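One contact in two related proteins. Structure 1 is regulator of G-protein signaling 1 from Homo sapiens, which raises the GTPase activity of G protein alpha subunits, driving them into the inactive GDP-bound form and so damping G protein-coupled receptor signalling: PDB 2BV1 (chain A, 2.00 Å), residues Ile52-Ala57 and Lys78-Ser83. Structure 2 is regulator of G-protein signaling 16 from Mus musculus: PDB 3C7L (chain B, 1.89 Å), residues Leu48-Ala53 and Asp75-Ser80. One frame, after least-squares fit of the local backbone (RMSD 0.39 Å); residues are numbered along the deposited sequences.

Structure 1 (2BV1).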
loop_
_atom_site.group_PDB
_atom_site.type_symbol
_atom_site.label_atom_id
_atom_site.label_comp_id
_atom_site.label_asym_id
_atom_site.label_seq_id
_atom_site.Cartn_x
_atom_site.Cartn_y
_atom_site.Cartn_z
ATOM N N ILE A 52 0.302 3.191 0.260
ATOM C CA ILE A 52 1.129 2.014 -0.014
ATOM C C ILE A 52 1.856 1.576 1.253
ATOM O O ILE A 52 2.058 0.395 1.503
ATOM C CB ILE A 52 2.125 2.233 -1.191
ATOM C CG1 ILE A 52 2.711 0.873 -1.633
ATOM C CG2 ILE A 52 3.256 3.195 -0.815
ATOM C CD1 ILE A 52 3.761 0.979 -2.737
ATOM N N GLU A 53 2.233 2.539 2.061
ATOM C CA GLU A 53 2.877 2.242 3.325
ATOM C C GLU A 53 1.970 1.500 4.267
ATOM O O GLU A 53 2.367 0.501 4.869
ATOM C CB GLU A 53 3.362 3.528 3.927
ATOM C CG GLU A 53 4.531 4.043 3.180
ATOM C CD GLU A 53 5.147 5.220 3.860
ATOM O OE1 GLU A 53 4.499 5.814 4.771
ATOM O OE2 GLU A 53 6.280 5.557 3.461
ATOM N N PHE A 54 0.708 1.943 4.342
ATOM C CA PHE A 54 -0.293 1.196 5.074
ATOM C C PHE A 54 -0.450 -0.188 4.537
ATOM O O PHE A 54 -0.434 -1.156 5.303
ATOM C CB PHE A 54 -1.685 1.912 5.075
ATOM C CG PHE A 54 -2.734 1.142 5.768
ATOM C CD1 PHE A 54 -2.657 0.926 7.150
ATOM C CD2 PHE A 54 -3.784 0.542 5.050
ATOM C CE1 PHE A 54 -3.656 0.165 7.818
ATOM C CE2 PHE A 54 -4.769 -0.187 5.692
ATOM C CZ PHE A 54 -4.718 -0.407 7.090
ATOM N N TRP A 55 -0.592 -0.296 3.216
ATOM C CA TRP A 55 -0.769 -1.595 2.581
ATOM C C TRP A 55 0.403 -2.561 2.893
ATOM O O TRP A 55 0.191 -3.682 3.292
ATOM C CB TRP A 55 -0.968 -1.413 1.065
ATOM C CG TRP A 55 -1.346 -2.667 0.396
ATOM C CD1 TRP A 55 -2.602 -3.140 0.219
ATOM C CD2 TRP A 55 -0.468 -3.638 -0.198
ATOM N NE1 TRP A 55 -2.567 -4.340 -0.431
ATOM C CE2 TRP A 55 -1.273 -4.669 -0.698
ATOM C CE3 TRP A 55 0.923 -3.730 -0.350
ATOM C CZ2 TRP A 55 -0.754 -5.781 -1.323
ATOM C CZ3 TRP A 55 1.437 -4.830 -0.995
ATOM C CH2 TRP A 55 0.596 -5.841 -1.481
ATOM N N LEU A 56 1.641 -2.095 2.722
ATOM C CA LEU A 56 2.831 -2.879 3.079
ATOM C C LEU A 56 2.908 -3.211 4.576
ATOM O O LEU A 56 3.375 -4.286 4.951
ATOM C CB LEU A 56 4.102 -2.122 2.658
ATOM C CG LEU A 56 4.258 -1.889 1.165
ATOM C CD1 LEU A 56 5.247 -0.714 0.843
ATOM C CD2 LEU A 56 4.637 -3.208 0.484
ATOM N N ALA A 57 2.478 -2.298 5.450
ATOM C CA ALA A 57 2.440 -2.600 6.894
ATOM C C ALA A 57 1.456 -3.735 7.189
ATOM O O ALA A 57 1.676 -4.586 8.062
ATOM C CB ALA A 57 2.073 -1.358 7.696
ATOM N N LYS A 78 -2.102 3.714 15.201
ATOM C CA LYS A 78 -1.699 5.084 15.521
ATOM C C LYS A 78 -1.043 5.776 14.319
ATOM O O LYS A 78 -1.244 6.959 14.089
ATOM C CB LYS A 78 -0.788 5.124 16.771
ATOM N N ALA A 79 -0.269 5.033 13.546
ATOM C CA ALA A 79 0.488 5.620 12.460
ATOM C C ALA A 79 -0.386 5.990 11.241
ATOM O O ALA A 79 -0.053 6.899 10.532
ATOM C CB ALA A 79 1.615 4.683 12.021
ATOM N N PHE A 80 -1.509 5.320 11.051
ATOM C CA PHE A 80 -2.253 5.372 9.754
ATOM C C PHE A 80 -3.770 5.554 9.893
ATOM O O PHE A 80 -4.379 6.270 9.136
ATOM C CB PHE A 80 -2.029 4.063 8.969
ATOM C CG PHE A 80 -0.604 3.851 8.506
ATOM C CD1 PHE A 80 -0.039 4.687 7.560
ATOM C CD2 PHE A 80 0.146 2.774 8.985
ATOM C CE1 PHE A 80 1.277 4.488 7.133
ATOM C CE2 PHE A 80 1.468 2.572 8.578
ATOM C CZ PHE A 80 2.030 3.412 7.641
ATOM N N VAL A 81 -4.365 4.893 10.863
ATOM C CA VAL A 81 -5.813 4.724 10.914
ATOM C C VAL A 81 -6.434 5.712 11.851
ATOM O O VAL A 81 -7.503 6.260 11.565
ATOM C CB VAL A 81 -6.193 3.308 11.378
ATOM C CG1 VAL A 81 -7.725 3.176 11.543
ATOM C CG2 VAL A 81 -5.654 2.283 10.416
ATOM N N HIS A 82 -5.766 5.928 12.978
ATOM C CA HIS A 82 -6.288 6.777 14.023
ATOM C C HIS A 82 -6.417 8.203 13.500
ATOM O O HIS A 82 -5.583 8.694 12.717
ATOM C CB HIS A 82 -5.400 6.735 15.280
ATOM C CG HIS A 82 -5.956 7.514 16.426
ATOM N ND1 HIS A 82 -5.598 8.818 16.681
ATOM C CD2 HIS A 82 -6.849 7.178 17.387
ATOM C CE1 HIS A 82 -6.254 9.257 17.741
ATOM N NE2 HIS A 82 -7.018 8.280 18.189
ATOM N N SER A 83 -7.491 8.837 13.969
ATOM C CA SER A 83 -7.860 10.216 13.686
ATOM C C SER A 83 -6.686 11.202 13.746
ATOM O O SER A 83 -6.622 12.161 12.986
ATOM C CB SER A 83 -8.953 10.597 14.700
ATOM O OG SER A 83 -9.589 9.397 15.203
#
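The helical bond from Ala57 N to Glu53 O (2.9 Å) joins two residues that both touch the Phe80 ring; no hydrogen bond crosses the contact. It lies in the all-helical RGS domain, where helix 50-62 meets the end of helix 69-81, which widens into a pi-type turn. Phe80 lays one face of its ring on the backbone of helix 50-62: Phe54 CA stands 4.0 Å above the ring plane, over its centre. The ring's CZ touches Glu53 C at 3.9 Å, and its CE2 meets the Ala57 methyl CB at 4.1 Å. Ala79 CB lies over the opposite face, offset toward the rim. With CG anti to the backbone N (chi1 178°), Phe54 brings CD1 to 3.7 Å from Phe80 CB. Farther out along the same ring, Phe54 CE1 meets the Val81 methyl CG2 at 3.9 Å. Ala114 and Ile118 of helix 112-131 also touch Phe54, while Ile89 packs on Phe54 and Val81.

Structure 2 (3C7L).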
loop_
_atom_site.group_PDB
_atom_site.type_symbol
_atom_site.label_atom_id
_atom_site.label_comp_id
_atom_site.label_asym_id
_atom_site.label_seq_id
_atom_site.Cartn_x
_atom_site.Cartn_y
_atom_site.Cartn_z
ATOM N N LEU B 48 0.205 3.201 0.128
ATOM C CA LEU B 48 1.081 2.075 -0.162
ATOM C C LEU B 48 1.845 1.617 1.082
ATOM O O LEU B 48 2.020 0.423 1.301
ATOM C CB LEU B 48 2.075 2.456 -1.269
ATOM C CG LEU B 48 3.153 1.424 -1.612
ATOM C CD1 LEU B 48 2.508 0.114 -2.051
ATOM C CD2 LEU B 48 4.044 1.976 -2.708
ATOM N N GLU B 49 2.302 2.568 1.895
ATOM C CA GLU B 49 3.044 2.232 3.106
ATOM C C GLU B 49 2.157 1.456 4.070
ATOM O O GLU B 49 2.598 0.502 4.711
ATOM C CB GLU B 49 3.575 3.513 3.765
ATOM C CG GLU B 49 4.610 4.208 2.889
ATOM C CD GLU B 49 5.066 5.556 3.415
ATOM O OE1 GLU B 49 4.467 6.078 4.384
ATOM O OE2 GLU B 49 6.031 6.096 2.837
ATOM N N PHE B 50 0.896 1.863 4.157
ATOM C CA PHE B 50 -0.062 1.200 5.029
ATOM C C PHE B 50 -0.332 -0.223 4.547
ATOM O O PHE B 50 -0.349 -1.159 5.347
ATOM C CB PHE B 50 -1.372 1.995 5.070
ATOM C CG PHE B 50 -2.504 1.269 5.739
ATOM C CD1 PHE B 50 -2.387 0.827 7.052
ATOM C CD2 PHE B 50 -3.688 1.024 5.054
ATOM C CE1 PHE B 50 -3.435 0.151 7.674
ATOM C CE2 PHE B 50 -4.735 0.354 5.661
ATOM C CZ PHE B 50 -4.611 -0.086 6.976
ATOM N N TRP B 51 -0.543 -0.382 3.242
ATOM C CA TRP B 51 -0.816 -1.701 2.675
ATOM C C TRP B 51 0.336 -2.649 2.995
ATOM O O TRP B 51 0.121 -3.753 3.483
ATOM C CB TRP B 51 -1.006 -1.602 1.156
ATOM C CG TRP B 51 -1.531 -2.864 0.517
ATOM C CD1 TRP B 51 -2.836 -3.195 0.309
ATOM C CD2 TRP B 51 -0.755 -3.965 0.023
ATOM N NE1 TRP B 51 -2.926 -4.434 -0.285
ATOM C CE2 TRP B 51 -1.662 -4.928 -0.469
ATOM C CE3 TRP B 51 0.622 -4.232 -0.047
ATOM C CZ2 TRP B 51 -1.240 -6.141 -1.029
ATOM C CZ3 TRP B 51 1.042 -5.438 -0.607
ATOM C CH2 TRP B 51 0.112 -6.375 -1.089
ATOM N N LEU B 52 1.560 -2.213 2.730
ATOM C CA LEU B 52 2.740 -3.033 3.002
ATOM C C LEU B 52 2.885 -3.346 4.496
ATOM O O LEU B 52 3.344 -4.428 4.866
ATOM C CB LEU B 52 4.003 -2.326 2.509
ATOM C CG LEU B 52 4.152 -2.094 1.003
ATOM C CD1 LEU B 52 5.263 -1.094 0.770
ATOM C CD2 LEU B 52 4.456 -3.401 0.289
ATOM N N ALA B 53 2.497 -2.405 5.349
ATOM C CA ALA B 53 2.592 -2.611 6.793
ATOM C C ALA B 53 1.612 -3.688 7.239
ATOM O O ALA B 53 1.893 -4.443 8.172
ATOM C CB ALA B 53 2.312 -1.306 7.531
ATOM N N ASP B 75 -2.116 3.756 15.257
ATOM C CA ASP B 75 -1.712 5.117 15.607
ATOM C C ASP B 75 -1.034 5.854 14.466
ATOM O O ASP B 75 -1.132 7.073 14.362
ATOM C CB ASP B 75 -0.764 5.112 16.810
ATOM C CG ASP B 75 -1.451 4.692 18.095
ATOM O OD1 ASP B 75 -2.702 4.691 18.135
ATOM O OD2 ASP B 75 -0.731 4.378 19.069
ATOM N N GLU B 76 -0.339 5.120 13.612
ATOM C CA GLU B 76 0.355 5.756 12.507
ATOM C C GLU B 76 -0.499 6.001 11.268
ATOM O O GLU B 76 -0.364 7.040 10.624
ATOM C CB GLU B 76 1.596 4.940 12.118
ATOM C CG GLU B 76 2.261 5.429 10.846
ATOM C CD GLU B 76 3.699 4.975 10.709
ATOM O OE1 GLU B 76 3.980 3.774 10.915
ATOM O OE2 GLU B 76 4.550 5.829 10.382
ATOM N N TYR B 77 -1.386 5.063 10.942
ATOM C CA TYR B 77 -2.206 5.189 9.738
ATOM C C TYR B 77 -3.725 5.289 9.866
ATOM O O TYR B 77 -4.375 5.831 8.972
ATOM C CB TYR B 77 -1.931 4.013 8.792
ATOM C CG TYR B 77 -0.481 3.771 8.446
ATOM C CD1 TYR B 77 0.275 2.842 9.153
ATOM C CD2 TYR B 77 0.121 4.443 7.383
ATOM C CE1 TYR B 77 1.596 2.578 8.809
ATOM C CE2 TYR B 77 1.447 4.191 7.028
ATOM C CZ TYR B 77 2.175 3.254 7.745
ATOM O OH TYR B 77 3.474 2.979 7.392
ATOM N N ILE B 78 -4.300 4.770 10.947
ATOM C CA ILE B 78 -5.756 4.758 11.065
ATOM C C ILE B 78 -6.472 5.840 11.874
ATOM O O ILE B 78 -7.426 6.443 11.379
ATOM C CB ILE B 78 -6.243 3.384 11.593
ATOM C CG1 ILE B 78 -5.703 2.259 10.707
ATOM C CG2 ILE B 78 -7.774 3.339 11.611
ATOM C CD1 ILE B 78 -6.275 2.239 9.290
ATOM N N ARG B 79 -6.038 6.083 13.108
ATOM C CA ARG B 79 -6.720 7.073 13.942
ATOM C C ARG B 79 -6.728 8.489 13.382
ATOM O O ARG B 79 -5.823 8.899 12.656
ATOM C CB ARG B 79 -6.139 7.088 15.365
ATOM C CG ARG B 79 -4.706 7.585 15.488
ATOM C CD ARG B 79 -4.284 7.644 16.957
ATOM N NE ARG B 79 -2.861 7.952 17.108
ATOM C CZ ARG B 79 -2.234 8.057 18.278
ATOM N NH1 ARG B 79 -2.903 7.884 19.410
ATOM N NH2 ARG B 79 -0.933 8.325 18.316
ATOM N N SER B 80 -7.774 9.231 13.724
ATOM C CA SER B 80 -7.917 10.602 13.287
ATOM C C SER B 80 -6.675 11.416 13.638
ATOM O O SER B 80 -6.144 11.324 14.749
ATOM C CB SER B 80 -9.147 11.230 13.945
ATOM O OG SER B 80 -9.235 12.611 13.646
#
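Ala53 N donates to Glu49 O (3.0 Å), a helical bond between two residues that touch the Tyr77 ring; across the contact itself there is no hydrogen bond. Tyr77 sets one ring face against the backbone of helix 45-57, with Phe50 CA 3.9 Å above the ring plane, over its centre. Its CZ is 4.1 Å from Glu49 C, and its CE1 4.2 Å from the Ala53 methyl CB. The Tyr77 hydroxyl OH rests 3.7 Å from Glu49 CB. Glu76 CG lies over the opposite face. Phe50, its CG anti to the backbone N (chi1 169°), places CD1 3.7 Å from Tyr77 CB. The outer end of that ring, Phe50 CZ, meets Ile78 CD1 at 3.7 Å. Ala111 and Thr115 of helix 109-128 and the loop residue Val86 touch Phe50 as well. The Glu49 carboxylate is hydrogen-bonded to His36, and Glu76 makes a long, weak ion pair with Lys84. Past the contact, Arg79 NE bonds weakly to Asp75 O and pairs with the Asp75 carboxylate by charge alone.

Comparison
The sharpest difference is the hydroxyl of Tyr77(B), at the position of Phe80(A), where OH has no counterpart. The rings otherwise nearly coincide, CZ of Phe80(A) and CZ of Tyr77(B) lying 0.2 Å apart, although chi1 is -66° in Phe80(A) and -53° in Tyr77(B). OH of Tyr77(B) comes alongside Glu49(B), 3.7 Å from its CB, so the hydroxyl adds a polar atom to the packing against this glutamate without a hydrogen bond to the other segment. Both rings touch the backbone of Glu53(A) or Glu49(B) and the methyl of Ala57(A) or Ala53(B), and Phe54(A) and Phe50(B) keep their place. CG, CD and the carboxylate of Glu76(B) have no counterpart in Ala79(A); CG of Glu76(B) lies over the Tyr77(B) ring on the face opposite Phe50(B).

Beside them, Val81(A) is exchanged for Ile78(B). CG1 of Val81(A) and CG2 of Ile78(B) lie 0.2 Å apart after superposition, CG2 of Val81(A) and CG1 of Ile78(B) 0.3 Å. Both side chains are buried and touch the phenylalanine, Phe54(A) or Phe50(B).

Away from the interface, CG2 of the buried Ile52(A) has no counterpart in Leu48(B), and His82(A) and Arg79(B), their CB atoms 0.8 Å apart after superposition, send their side chains along separate paths.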